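Local structure of tyrocidine synthetase 3 (Brevibacillus brevis, 2JGP) at residues A[385-388]-A[389-393]; A[136-139]-A[140-143]; A[40-43]-A[44-48]. The protein probably uses this carrier and condensation bidomain to form a peptide bond between phosphopantetheine-bound intermediates during assembly of the antibiotic tyrocidine. All blocks are in the same frame, centred on the assembly; numbering follows the deposited sequence.

Interaction 1: A[385-388]-A[389-393]; sequences KTFS and EFLQE
Thr386 and Glu389 form a capping box at the N terminus of helix 387-403. Thr386 OG1 accepts from Glu389 N at 3.0 Å. In return, Glu389 OE1 accepts from Thr386 N at 2.9 Å, with an N-H...O angle of 165°. This bond uses the lone pair of OE1 that faces away from the other carboxylate oxygen. Glu389 can turn back this way because CG sits between its backbone N and carbonyl carbon (chi1 78°). Its chain then runs straight and crosses the Thr386 side chain at about a right angle. Two backbone N-H groups at the helix start are thus satisfied by side chains.

Lys385, in the loop before the helix, reaches forward to Glu393. Its extended chain passes the Glu389 carboxylate at CG. Lys385 NZ forms a salt bridge with Glu393 OE1 at 2.8 Å, on the syn lone pair, and a weak bond with OE2. Lys380 O also accepts from NZ, which fixes the ammonium group further.

Phe387 and Leu391 make an apolar contact. Leu391 CB lies 4.1 Å above one face of the Phe387 ring, toward its rim. Helices 312-325 and 329-345 bury this pair through Leu321 and Ala335.

Gln392 NE2 bonds to Thr325 O. A water accepts from Gln392 NE2 at 3.0 Å. The same water donates to Ser388 O at 2.6 Å.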
# COMPACT_ATOMS: atom_id res chain seq x y z
N LYS A 385 -1.87 5.37 29.53
CA LYS A 385 -3.06 5.22 28.69
C LYS A 385 -3.62 3.80 28.79
O LYS A 385 -2.87 2.85 28.93
CB LYS A 385 -2.72 5.53 27.23
CG LYS A 385 -2.49 7.00 26.97
CD LYS A 385 -2.12 7.26 25.52
CE LYS A 385 -1.90 8.74 25.29
NZ LYS A 385 -1.32 9.02 23.95
N THR A 386 -4.94 3.68 28.70
CA THR A 386 -5.57 2.37 28.57
C THR A 386 -5.38 1.94 27.12
O THR A 386 -5.27 2.80 26.23
CB THR A 386 -7.08 2.41 28.90
OG1 THR A 386 -7.77 3.21 27.94
CG2 THR A 386 -7.32 2.97 30.30
N PHE A 387 -5.30 0.64 26.87
CA PHE A 387 -5.18 0.19 25.48
C PHE A 387 -6.39 0.67 24.69
O PHE A 387 -6.26 1.07 23.54
CB PHE A 387 -5.05 -1.33 25.36
CG PHE A 387 -4.97 -1.80 23.94
CD1 PHE A 387 -3.77 -1.70 23.23
CD2 PHE A 387 -6.08 -2.32 23.29
CE1 PHE A 387 -3.69 -2.12 21.91
CE2 PHE A 387 -6.01 -2.74 21.96
CZ PHE A 387 -4.81 -2.63 21.27
N SER A 388 -7.56 0.65 25.32
CA SER A 388 -8.79 1.10 24.67
C SER A 388 -8.67 2.53 24.14
O SER A 388 -8.99 2.79 22.97
CB SER A 388 -9.98 0.99 25.64
OG SER A 388 -11.18 1.37 24.99
N GLU A 389 -8.18 3.45 24.97
CA GLU A 389 -8.06 4.85 24.53
C GLU A 389 -6.92 5.03 23.53
O GLU A 389 -7.03 5.83 22.60
CB GLU A 389 -7.92 5.80 25.72
CG GLU A 389 -6.55 5.85 26.34
CD GLU A 389 -6.51 6.78 27.54
OE1 GLU A 389 -6.21 6.30 28.66
OE2 GLU A 389 -6.80 7.98 27.36
N PHE A 390 -5.82 4.29 23.72
CA PHE A 390 -4.71 4.30 22.76
C PHE A 390 -5.16 3.80 21.39
O PHE A 390 -4.84 4.41 20.36
CB PHE A 390 -3.53 3.45 23.25
CG PHE A 390 -2.41 3.36 22.26
CD1 PHE A 390 -1.71 4.50 21.88
CD2 PHE A 390 -2.09 2.15 21.66
CE1 PHE A 390 -0.69 4.43 20.95
CE2 PHE A 390 -1.06 2.07 20.72
CZ PHE A 390 -0.36 3.21 20.37
N LEU A 391 -5.92 2.71 21.39
CA LEU A 391 -6.47 2.17 20.15
C LEU A 391 -7.35 3.19 19.42
O LEU A 391 -7.34 3.27 18.20
CB LEU A 391 -7.27 0.89 20.42
CG LEU A 391 -8.04 0.32 19.22
CD1 LEU A 391 -7.10 -0.02 18.07
CD2 LEU A 391 -8.86 -0.90 19.63
N GLN A 392 -8.12 3.96 20.18
CA GLN A 392 -8.92 5.02 19.58
C GLN A 392 -8.05 6.12 18.99
O GLN A 392 -8.41 6.71 17.97
CB GLN A 392 -9.90 5.59 20.59
CG GLN A 392 -10.98 4.60 21.00
CD GLN A 392 -11.84 4.15 19.82
OE1 GLN A 392 -12.29 4.97 19.02
NE2 GLN A 392 -12.05 2.84 19.70
N GLU A 393 -6.90 6.39 19.60
CA GLU A 393 -5.95 7.34 19.03
C GLU A 393 -5.41 6.81 17.70
O GLU A 393 -5.33 7.55 16.72
CB GLU A 393 -4.80 7.62 20.00
CG GLU A 393 -5.23 8.29 21.29
CD GLU A 393 -4.06 8.57 22.22
OE1 GLU A 393 -2.94 8.11 21.92
OE2 GLU A 393 -4.28 9.23 23.24
O HOH W 1 -10.81 1.27 21.97

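Interaction 2: A[136-139]-A[140-143]; sequences VEAA and FQRL
Val136 and Phe140 sit one turn apart on helix 133-146 of the condensation domain, side by side and pointing the same way. Phe140 CB lies 3.6 Å from Glu137 O. With CG anti to the carbonyl carbon (chi1 -84°), the ring is set beside the preceding turn. Phe140 CG comes within 4.1 Å of Val136 O, and Phe140 CD2 approaches that oxygen obliquely at 3.4 Å. Phe140 CE2 then meets Val136 CG1 at 4.1 Å. Further out the ring meets the Trp237 ring, their planes at about 40°. Phe171 and Thr218 also touch the Phe140 side chain, and a bound dioxane molecule lies about 4 Å away.

Val136 O accepts from Phe140 N at 3.3 Å. It also takes a weak bond from Trp237 NE1, so helix 227-241 is joined to this turn by a polar as well as an apolar link.

Glu137 and Gln141 cross obliquely, with carboxylate and amide planes only 16° apart. They meet through Glu137 CG and Gln141 OE1 at 4.1 Å. Arg142 NH1 lies 4.0 Å from Ala138 CB. The chemistry is that of an amphipathic helix. Val136, Phe140 and Leu143 face the strand and helix beneath, while Gln141 and Arg142 face outward. Glu137, at the border, is tied down by the bond from Leu173 N to its OE2.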
# COMPACT_ATOMS: atom_id res chain seq x y z
N VAL A 136 1.28 -18.68 -24.66
CA VAL A 136 1.90 -17.94 -23.57
C VAL A 136 2.31 -16.56 -24.08
O VAL A 136 1.91 -15.54 -23.53
CB VAL A 136 3.14 -18.67 -22.99
CG1 VAL A 136 3.88 -17.79 -21.97
CG2 VAL A 136 2.74 -19.99 -22.37
N GLU A 137 3.09 -16.56 -25.17
CA GLU A 137 3.55 -15.33 -25.81
C GLU A 137 2.40 -14.41 -26.21
O GLU A 137 2.44 -13.21 -25.96
CB GLU A 137 4.39 -15.67 -27.05
CG GLU A 137 5.07 -14.47 -27.67
CD GLU A 137 5.91 -14.84 -28.88
OE1 GLU A 137 5.33 -15.35 -29.86
OE2 GLU A 137 7.14 -14.63 -28.84
N ALA A 138 1.38 -15.00 -26.84
CA ALA A 138 0.23 -14.24 -27.34
C ALA A 138 -0.55 -13.54 -26.23
O ALA A 138 -1.03 -12.42 -26.42
CB ALA A 138 -0.70 -15.15 -28.13
N ALA A 139 -0.68 -14.20 -25.08
CA ALA A 139 -1.35 -13.60 -23.92
C ALA A 139 -0.58 -12.38 -23.42
O ALA A 139 -1.18 -11.35 -23.12
CB ALA A 139 -1.52 -14.64 -22.81
N PHE A 140 0.75 -12.49 -23.35
CA PHE A 140 1.58 -11.34 -22.96
C PHE A 140 1.51 -10.20 -23.97
O PHE A 140 1.55 -9.03 -23.58
CB PHE A 140 3.04 -11.77 -22.75
CG PHE A 140 3.30 -12.32 -21.38
CD1 PHE A 140 3.32 -11.48 -20.27
CD2 PHE A 140 3.52 -13.68 -21.19
CE1 PHE A 140 3.55 -11.98 -19.00
CE2 PHE A 140 3.76 -14.19 -19.92
CZ PHE A 140 3.78 -13.34 -18.82
N GLN A 141 1.43 -10.52 -25.25
CA GLN A 141 1.32 -9.51 -26.29
C GLN A 141 0.02 -8.72 -26.13
O GLN A 141 0.01 -7.49 -26.24
CB GLN A 141 1.42 -10.14 -27.68
CG GLN A 141 2.84 -10.60 -28.03
CD GLN A 141 2.94 -11.35 -29.34
OE1 GLN A 141 3.96 -11.28 -30.02
NE2 GLN A 141 1.89 -12.06 -29.71
N ARG A 142 -1.06 -9.44 -25.84
CA ARG A 142 -2.35 -8.81 -25.55
C ARG A 142 -2.29 -7.96 -24.28
O ARG A 142 -2.83 -6.86 -24.26
CB ARG A 142 -3.46 -9.86 -25.45
CG ARG A 142 -3.89 -10.44 -26.80
CD ARG A 142 -5.18 -11.24 -26.68
NE ARG A 142 -5.75 -11.56 -27.98
CZ ARG A 142 -5.32 -12.53 -28.80
NH1 ARG A 142 -4.28 -13.29 -28.46
NH2 ARG A 142 -5.92 -12.73 -29.96
N LEU A 143 -1.63 -8.46 -23.24
CA LEU A 143 -1.46 -7.70 -21.99
C LEU A 143 -0.74 -6.39 -22.25
O LEU A 143 -1.13 -5.34 -21.73
CB LEU A 143 -0.66 -8.49 -20.95
CG LEU A 143 -1.36 -9.54 -20.09
CD1 LEU A 143 -0.34 -10.09 -19.09
CD2 LEU A 143 -2.56 -8.96 -19.36

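Interaction 3: A[40-43]-A[44-48]; sequences HSLR and AMRVL. With SO4 (sulfate ion), chain C.
Sulfate O3 is gripped by both His40 and Arg43. His40 ND1 donates to sulfate O3 at 2.6 Å, with the oxygen in the ring plane at the imidazole edge. Arg43 NH2 donates to sulfate O3 at 3.2 Å, and Arg43 NE is shared weakly between O3 and O4. The bend in the Arg43 chain (chi3 -76°) brings the guanidinium round to the ion, and the sulfur lies in its plane at the edge. Arg43 N donates to sulfate O1 at 2.9 Å, and His40 N does so weakly. The helix N terminus would probably add to the attraction.

His40 and Ser41 close the Gly-Gly-His-Ser signature of carrier domains, in which Ser41 is probably the phosphopantetheine attachment point. The sulfate, probably from the crystallisation liquor, occupies the N terminus of helix 41-55, and the Ser41 hydroxyl does not touch it.

The first turn is closed by Ala44 N donating to His40 O at 2.9 Å. Arg46 reaches back along the surface with its chain extended. Leu42 CG lies over one face of its guanidinium, whose plane is 82° from that of Arg43. Arg46 NH1 lies 3.8 Å from Arg43 CG. Met45 bends at its end and puts Met45 CE 3.4 Å from Ser41 O.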
# COMPACT_ATOMS: atom_id res chain seq x y z
N HIS A 40 -29.21 21.19 11.16
CA HIS A 40 -30.24 21.85 10.35
C HIS A 40 -29.53 22.68 9.26
O HIS A 40 -28.35 22.44 8.97
CB HIS A 40 -31.15 22.73 11.22
CG HIS A 40 -31.78 22.00 12.37
ND1 HIS A 40 -31.09 21.70 13.53
CD2 HIS A 40 -33.04 21.54 12.54
CE1 HIS A 40 -31.91 21.08 14.36
NE2 HIS A 40 -33.09 20.97 13.79
N SER A 41 -30.24 23.64 8.66
CA SER A 41 -29.73 24.42 7.53
C SER A 41 -28.41 25.14 7.81
O SER A 41 -27.51 25.13 6.97
CB SER A 41 -30.78 25.44 7.07
OG SER A 41 -32.02 24.81 6.83
N LEU A 42 -28.30 25.75 8.99
CA LEU A 42 -27.10 26.51 9.35
C LEU A 42 -25.85 25.62 9.37
O LEU A 42 -24.84 25.96 8.75
CB LEU A 42 -27.27 27.19 10.72
CG LEU A 42 -26.08 27.98 11.28
CD1 LEU A 42 -25.57 29.02 10.29
CD2 LEU A 42 -26.47 28.64 12.60
N ARG A 43 -25.93 24.50 10.07
CA ARG A 43 -24.77 23.61 10.19
C ARG A 43 -24.53 22.79 8.91
O ARG A 43 -23.40 22.39 8.66
CB ARG A 43 -24.86 22.71 11.44
CG ARG A 43 -24.45 23.46 12.72
CD ARG A 43 -24.39 22.57 13.95
NE ARG A 43 -25.71 22.25 14.48
CZ ARG A 43 -25.93 21.44 15.51
NH1 ARG A 43 -24.92 20.83 16.13
NH2 ARG A 43 -27.17 21.21 15.92
N ALA A 44 -25.57 22.56 8.11
CA ALA A 44 -25.39 21.95 6.79
C ALA A 44 -24.54 22.86 5.89
O ALA A 44 -23.65 22.39 5.19
CB ALA A 44 -26.73 21.67 6.13
N MET A 45 -24.82 24.16 5.93
CA MET A 45 -24.02 25.14 5.20
C MET A 45 -22.58 25.18 5.71
O MET A 45 -21.64 25.37 4.92
CB MET A 45 -24.68 26.53 5.26
CG MET A 45 -25.94 26.61 4.41
SD MET A 45 -26.73 28.22 4.38
CE MET A 45 -27.18 28.45 6.10
N ARG A 46 -22.39 24.99 7.01
CA ARG A 46 -21.05 24.89 7.59
C ARG A 46 -20.29 23.65 7.09
O ARG A 46 -19.08 23.71 6.88
CB ARG A 46 -21.10 24.88 9.11
CG ARG A 46 -21.45 26.20 9.75
CD ARG A 46 -21.67 26.03 11.24
NE ARG A 46 -21.69 27.30 11.96
CZ ARG A 46 -22.06 27.44 13.23
NH1 ARG A 46 -22.47 26.40 13.96
NH2 ARG A 46 -22.04 28.65 13.79
N VAL A 47 -20.99 22.53 6.91
CA VAL A 47 -20.38 21.32 6.35
C VAL A 47 -19.90 21.59 4.92
O VAL A 47 -18.79 21.21 4.55
CB VAL A 47 -21.34 20.12 6.37
CG1 VAL A 47 -20.81 18.98 5.48
CG2 VAL A 47 -21.55 19.63 7.79
N LEU A 48 -20.74 22.25 4.13
CA LEU A 48 -20.39 22.62 2.76
C LEU A 48 -19.15 23.51 2.74
O LEU A 48 -18.23 23.31 1.94
CB LEU A 48 -21.55 23.33 2.07
CG LEU A 48 -22.89 22.59 2.01
CD1 LEU A 48 -23.90 23.42 1.24
CD2 LEU A 48 -22.73 21.21 1.39
S SO4 C . -28.46 24.24 13.25
O1 SO4 C . -28.15 23.99 11.84
O2 SO4 C . -29.58 25.18 13.32
O3 SO4 C . -28.87 23.00 13.89
O4 SO4 C . -27.31 24.79 13.94

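Overall arrangement
From the N terminus the order is interaction 3, interaction 2, interaction 1. Each lies within continuous chain and closes no loop beyond a turn or two of helix. The three follow in series, with no nesting or crossing. Interaction 3 belongs to the carrier domain, where helix 41-55 packs on helices 10-23 and 61-66. The other two belong to the condensation domain. Interaction 2 sets helix 133-146 against strand 213-220 and helix 227-241. Interaction 1 starts helix 387-403 against helices 312-325 and 329-345. Interactions 1 and 2 lie on opposite sides of the chain's centre, their own centres about 51 Å apart. Interaction 3 is nearer to interaction 1, at about 32 Å between centres.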